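Local coordinates for protein lipase, class 3 (Penicillium roqueforti FM164, PDB 6L7N) that probably hydrolyses ester bonds of acylglycerols, as expected of a fungal class 3 lipase with the alpha/beta-hydrolase fold, at residues Y18-Y24 against I36-N42; T52-D56 against E131-N136. One frame throughout, in Å; residues are numbered along the deposited sequence.

Contact 1. Residues Y18-Y24 against I36-N42; sequences YAAAAYY and ISCSKGN
Y24 lays its ring on the loop 36-42, with CA of C38 over one face, 3.8 Å from the ring centroid in a CH-pi contact, and SG of the same cysteine oblique to the ring. CG of Y24 stands beside its backbone N (chi1 -73°), which turns the phenol toward the loop. Its hydroxyl donates to OD1 of N42 over only 2.5 Å, meeting the carbonyl at 130° and tilted from its plane; the same OH accepts the backbone N-H of K40 in a bent bond (141°). A type I beta turn, C38 to G41, thus wraps the phenol end, while the disulfide of C38 to C43 fixes the loop just before helix 44-49. Deeper in, the packing is apolar: CB of A21 touches CG2 of I36 at 3.7 Å, and CD1 of I36 reaches the edge of the Y18 ring, whose hydroxyl is bonded to D72. CB of A20 rests against the amide of N42, and a water joins O of A20 to ND2 of N42. On the exposed side little surface is covered: OG of S39 still comes to 3.3 Å of CE2 of Y24, but the K40 chain leads away beyond CB.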
loop_
_atom_site.group_PDB
_atom_site.type_symbol
_atom_site.label_atom_id
_atom_site.label_comp_id
_atom_site.label_asym_id
_atom_site.label_seq_id
_atom_site.Cartn_x
_atom_site.Cartn_y
_atom_site.Cartn_z
ATOM N N TYR A 18 -6.181 5.519 5.845
ATOM C CA TYR A 18 -6.929 5.256 4.619
ATOM C C TYR A 18 -6.815 3.788 4.210
ATOM O O TYR A 18 -7.778 3.189 3.702
ATOM C CB TYR A 18 -6.422 6.157 3.504
ATOM C CG TYR A 18 -6.892 7.591 3.599
ATOM C CD1 TYR A 18 -8.186 7.929 3.268
ATOM C CD2 TYR A 18 -6.032 8.601 4.016
ATOM C CE1 TYR A 18 -8.619 9.243 3.334
ATOM C CE2 TYR A 18 -6.458 9.925 4.084
ATOM C CZ TYR A 18 -7.756 10.228 3.733
ATOM O OH TYR A 18 -8.219 11.531 3.803
ATOM N N ALA A 19 -5.636 3.192 4.409
ATOM C CA ALA A 19 -5.530 1.750 4.237
ATOM C C ALA A 19 -6.463 1.029 5.197
ATOM O O ALA A 19 -7.126 0.060 4.822
ATOM C CB ALA A 19 -4.084 1.297 4.443
ATOM N N ALA A 20 -6.545 1.508 6.437
ATOM C CA ALA A 20 -7.445 0.888 7.407
ATOM C C ALA A 20 -8.894 0.976 6.942
ATOM O O ALA A 20 -9.669 0.029 7.098
ATOM C CB ALA A 20 -7.276 1.545 8.781
ATOM N N ALA A 21 -9.280 2.110 6.369
ATOM C CA ALA A 21 -10.648 2.236 5.878
ATOM C C ALA A 21 -10.908 1.282 4.717
ATOM O O ALA A 21 -12.023 0.771 4.573
ATOM C CB ALA A 21 -10.920 3.680 5.465
ATOM N N ALA A 22 -9.885 1.011 3.901
ATOM C CA ALA A 22 -10.062 0.110 2.767
ATOM C C ALA A 22 -10.579 -1.266 3.169
ATOM O O ALA A 22 -11.141 -1.975 2.330
ATOM C CB ALA A 22 -8.743 -0.082 2.006
ATOM N N TYR A 23 -10.385 -1.677 4.416
ATOM C CA TYR A 23 -10.857 -2.995 4.812
ATOM C C TYR A 23 -12.353 -3.043 5.083
ATOM O O TYR A 23 -12.902 -4.141 5.183
ATOM C CB TYR A 23 -10.110 -3.475 6.051
ATOM C CG TYR A 23 -8.738 -4.028 5.723
ATOM C CD1 TYR A 23 -8.570 -5.362 5.386
ATOM C CD2 TYR A 23 -7.617 -3.209 5.739
ATOM C CE1 TYR A 23 -7.303 -5.872 5.085
ATOM C CE2 TYR A 23 -6.349 -3.707 5.434
ATOM C CZ TYR A 23 -6.205 -5.036 5.107
ATOM O OH TYR A 23 -4.949 -5.530 4.812
ATOM N N TYR A 24 -13.023 -1.895 5.184
ATOM C CA TYR A 24 -14.430 -1.843 5.578
ATOM C C TYR A 24 -15.328 -1.923 4.352
ATOM O O TYR A 24 -15.330 -1.002 3.524
ATOM C CB TYR A 24 -14.738 -0.552 6.337
ATOM C CG TYR A 24 -14.190 -0.496 7.732
ATOM C CD1 TYR A 24 -12.882 -0.117 7.954
ATOM C CD2 TYR A 24 -14.985 -0.809 8.829
ATOM C CE1 TYR A 24 -12.365 -0.053 9.216
ATOM C CE2 TYR A 24 -14.474 -0.747 10.112
ATOM C CZ TYR A 24 -13.164 -0.363 10.299
ATOM O OH TYR A 24 -12.625 -0.303 11.560
ATOM N N ILE A 36 -16.130 8.610 4.604
ATOM C CA ILE A 36 -15.365 7.456 5.069
ATOM C C ILE A 36 -15.528 7.314 6.578
ATOM O O ILE A 36 -15.418 8.292 7.329
ATOM C CB ILE A 36 -13.875 7.608 4.718
ATOM C CG1 ILE A 36 -13.606 7.405 3.220
ATOM C CG2 ILE A 36 -13.026 6.660 5.553
ATOM C CD1 ILE A 36 -12.206 7.850 2.823
ATOM N N SER A 37 -15.745 6.081 7.038
ATOM C CA SER A 37 -15.895 5.831 8.461
ATOM C C SER A 37 -15.341 4.457 8.782
ATOM O O SER A 37 -15.444 3.533 7.974
ATOM C CB SER A 37 -17.368 5.916 8.903
ATOM O OG SER A 37 -17.430 5.971 10.313
ATOM N N CYS A 38 -14.745 4.335 9.964
ATOM C CA CYS A 38 -14.196 3.075 10.455
ATOM C C CYS A 38 -14.922 2.734 11.743
ATOM O O CYS A 38 -14.637 3.324 12.787
ATOM C CB CYS A 38 -12.704 3.185 10.694
ATOM S SG CYS A 38 -11.840 3.515 9.188
ATOM N N SER A 39 -15.836 1.766 11.676
ATOM C CA SER A 39 -16.664 1.482 12.842
ATOM C C SER A 39 -15.824 1.001 14.018
ATOM O O SER A 39 -16.171 1.266 15.169
ATOM C CB SER A 39 -17.752 0.467 12.487
ATOM O OG SER A 39 -17.212 -0.749 12.025
ATOM N N LYS A 40 -14.690 0.354 13.762
ATOM C CA LYS A 40 -13.842 -0.117 14.852
ATOM C C LYS A 40 -12.888 0.951 15.374
ATOM O O LYS A 40 -12.014 0.636 16.188
ATOM C CB LYS A 40 -13.054 -1.353 14.410
ATOM C CG LYS A 40 -13.922 -2.571 14.113
ATOM C CD LYS A 40 -15.068 -2.700 15.097
ATOM C CE LYS A 40 -14.737 -3.666 16.230
ATOM N NZ LYS A 40 -15.923 -3.886 17.125
ATOM N N GLY A 41 -13.022 2.194 14.925
ATOM C CA GLY A 41 -12.267 3.279 15.514
ATOM C C GLY A 41 -10.803 3.335 15.136
ATOM O O GLY A 41 -10.001 3.877 15.903
ATOM N N ASN A 42 -10.427 2.815 13.965
ATOM C CA ASN A 42 -9.025 2.810 13.560
ATOM C C ASN A 42 -8.732 3.740 12.378
ATOM O O ASN A 42 -7.656 3.644 11.775
ATOM C CB ASN A 42 -8.550 1.379 13.267
ATOM C CG ASN A 42 -9.370 0.685 12.201
ATOM O OD1 ASN A 42 -10.518 1.057 11.936
ATOM N ND2 ASN A 42 -8.785 -0.343 11.583
HETATM O O HOH W 1 -9.484 -1.897 9.138
#

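Contact 2. Residues T52-D56 against E131-N136; sequences TVFYD and EAVSQN
F54 and Y55, at a classic beta bulge opposite I69 in the edge strand of the central sheet of this alpha/beta-hydrolase, meet the C-terminal end of helix 112-135. The chain turns a corner at F54, and F54 and Y55, adjacent in sequence, both point toward the helix. The ring of F54 comes first. CB of A132 lies over one of its faces, 4.4 Å from CD1, a loose apolar contact. Q135 runs past the ring in the opposite sense, its chain extended beyond CG, and brings OE1 obliquely to within 3.1 Å of CE1; the amide and ring planes are 32° apart. N136 approaches CZ from the far end with its amide turned nearly perpendicular to the ring. F54 also packs on V71 of the adjoining strand 66-72, so its ring fills the angle between sheet edge and helix end. An alanine here would remove the ring from beneath CB of A132 and is likely to open a gap between the strand and the helix, with the amide of Q135 freer to turn. Y55 follows, crossing the E131 side chain at about a right angle on the outer side of the contact. Its hydroxyl stands 2.8 Å from OE1 of E131, but the angle is too poor for a hydrogen bond, so this is proximity of polar groups at a partly exposed margin. On the helix, N136 is held by its own segment: ND2 donates to O of A132 at 3.0 Å, with an N-H...O angle of 161° and the acceptor close to the amide plane.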
loop_
_atom_site.group_PDB
_atom_site.type_symbol
_atom_site.label_atom_id
_atom_site.label_comp_id
_atom_site.label_asym_id
_atom_site.label_seq_id
_atom_site.Cartn_x
_atom_site.Cartn_y
_atom_site.Cartn_z
ATOM N N THR A 52 -14.606 12.224 1.852
ATOM C CA THR A 52 -15.777 11.556 1.292
ATOM C C THR A 52 -15.401 10.699 0.085
ATOM O O THR A 52 -14.424 10.974 -0.620
ATOM C CB THR A 52 -16.837 12.570 0.852
ATOM O OG1 THR A 52 -16.309 13.386 -0.197
ATOM C CG2 THR A 52 -17.219 13.462 2.009
ATOM N N VAL A 53 -16.203 9.670 -0.170
ATOM C CA VAL A 53 -15.911 8.738 -1.255
ATOM C C VAL A 53 -16.349 9.332 -2.590
ATOM O O VAL A 53 -17.527 9.676 -2.768
ATOM C CB VAL A 53 -16.602 7.387 -1.015
ATOM C CG1 VAL A 53 -16.472 6.512 -2.260
ATOM C CG2 VAL A 53 -15.997 6.706 0.187
ATOM N N PHE A 54 -15.406 9.411 -3.553
ATOM C CA PHE A 54 -15.777 9.756 -4.921
ATOM C C PHE A 54 -16.209 8.562 -5.735
ATOM O O PHE A 54 -17.186 8.639 -6.495
ATOM C CB PHE A 54 -14.609 10.410 -5.625
ATOM C CG PHE A 54 -14.627 11.856 -5.513
ATOM C CD1 PHE A 54 -15.294 12.619 -6.423
ATOM C CD2 PHE A 54 -13.997 12.486 -4.505
ATOM C CE1 PHE A 54 -15.317 14.015 -6.303
ATOM C CE2 PHE A 54 -14.024 13.894 -4.394
ATOM C CZ PHE A 54 -14.707 14.634 -5.282
ATOM N N TYR A 55 -15.445 7.485 -5.627
ATOM C CA TYR A 55 -15.737 6.269 -6.355
ATOM C C TYR A 55 -15.303 5.117 -5.478
ATOM O O TYR A 55 -14.456 5.286 -4.608
ATOM C CB TYR A 55 -14.992 6.195 -7.695
ATOM C CG TYR A 55 -15.325 7.295 -8.679
ATOM C CD1 TYR A 55 -16.505 7.259 -9.415
ATOM C CD2 TYR A 55 -14.458 8.359 -8.884
ATOM C CE1 TYR A 55 -16.811 8.245 -10.321
ATOM C CE2 TYR A 55 -14.766 9.367 -9.787
ATOM C CZ TYR A 55 -15.939 9.300 -10.506
ATOM O OH TYR A 55 -16.262 10.290 -11.413
ATOM N N ASP A 56 -15.885 3.946 -5.703
ATOM C CA ASP A 56 -15.367 2.770 -5.021
ATOM C C ASP A 56 -15.605 1.533 -5.866
ATOM O O ASP A 56 -16.347 1.546 -6.855
ATOM C CB ASP A 56 -15.966 2.587 -3.622
ATOM C CG ASP A 56 -17.451 2.785 -3.588
ATOM O OD1 ASP A 56 -18.151 2.369 -4.548
ATOM O OD2 ASP A 56 -17.911 3.362 -2.571
ATOM N N GLU A 131 -11.438 12.553 -13.760
ATOM C CA GLU A 131 -12.555 13.384 -13.310
ATOM C C GLU A 131 -12.271 14.049 -11.964
ATOM O O GLU A 131 -12.447 15.267 -11.801
ATOM C CB GLU A 131 -13.818 12.537 -13.225
ATOM C CG GLU A 131 -14.767 12.743 -14.354
ATOM C CD GLU A 131 -16.045 11.989 -14.126
ATOM O OE1 GLU A 131 -16.774 12.339 -13.177
ATOM O OE2 GLU A 131 -16.289 11.017 -14.861
ATOM N N ALA A 132 -11.840 13.263 -10.974
ATOM C CA ALA A 132 -11.695 13.802 -9.626
ATOM C C ALA A 132 -10.537 14.798 -9.537
ATOM O O ALA A 132 -10.625 15.810 -8.824
ATOM C CB ALA A 132 -11.525 12.658 -8.626
ATOM N N VAL A 133 -9.454 14.554 -10.271
ATOM C CA VAL A 133 -8.338 15.493 -10.235
ATOM C C VAL A 133 -8.710 16.772 -10.958
ATOM O O VAL A 133 -8.345 17.872 -10.527
ATOM C CB VAL A 133 -7.069 14.851 -10.825
ATOM C CG1 VAL A 133 -5.991 15.909 -11.023
ATOM C CG2 VAL A 133 -6.577 13.784 -9.895
ATOM N N SER A 134 -9.458 16.660 -12.058
ATOM C CA SER A 134 -9.953 17.869 -12.707
ATOM C C SER A 134 -10.819 18.677 -11.757
ATOM O O SER A 134 -10.764 19.912 -11.762
ATOM C CB SER A 134 -10.735 17.510 -13.969
ATOM O OG SER A 134 -11.570 18.583 -14.359
ATOM N N GLN A 135 -11.640 17.999 -10.942
ATOM C CA GLN A 135 -12.485 18.710 -9.985
ATOM C C GLN A 135 -11.699 19.273 -8.808
ATOM O O GLN A 135 -12.231 20.127 -8.085
ATOM C CB GLN A 135 -13.598 17.801 -9.451
ATOM C CG GLN A 135 -14.539 17.230 -10.498
ATOM C CD GLN A 135 -15.097 15.901 -10.057
ATOM O OE1 GLN A 135 -14.709 15.397 -9.017
ATOM N NE2 GLN A 135 -16.021 15.338 -10.825
ATOM N N ASN A 136 -10.464 18.812 -8.589
ATOM C CA ASN A 136 -9.611 19.284 -7.492
ATOM C C ASN A 136 -8.194 19.533 -8.009
ATOM O O ASN A 136 -7.258 18.807 -7.654
ATOM C CB ASN A 136 -9.591 18.268 -6.349
ATOM C CG ASN A 136 -10.963 18.044 -5.749
ATOM O OD1 ASN A 136 -11.398 18.783 -4.860
ATOM N ND2 ASN A 136 -11.658 17.035 -6.244
#

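How the contacts relate
The two contacts follow one another along the chain, contact 1 closing before contact 2 opens, and their centres lie 19 Å apart. They meet where CG1 of I36 packs on CG2 of V53 at 3.9 Å, while backbone hydrogen bonds between I36 and A51 tie the loop to the residue just before edge strand 52-57. Contact 1 joins helix 6-22 to the loop before helix 44-49; contact 2 joins the edge strand to the end of helix 112-135. Strand 66-72 is common ground: F68 touches A21 and I36, and V71 touches F54 and N136. Contact 1 is internal to the N-terminal family region, whereas contact 2 links its edge strand to a helix of the class 3 lipase region.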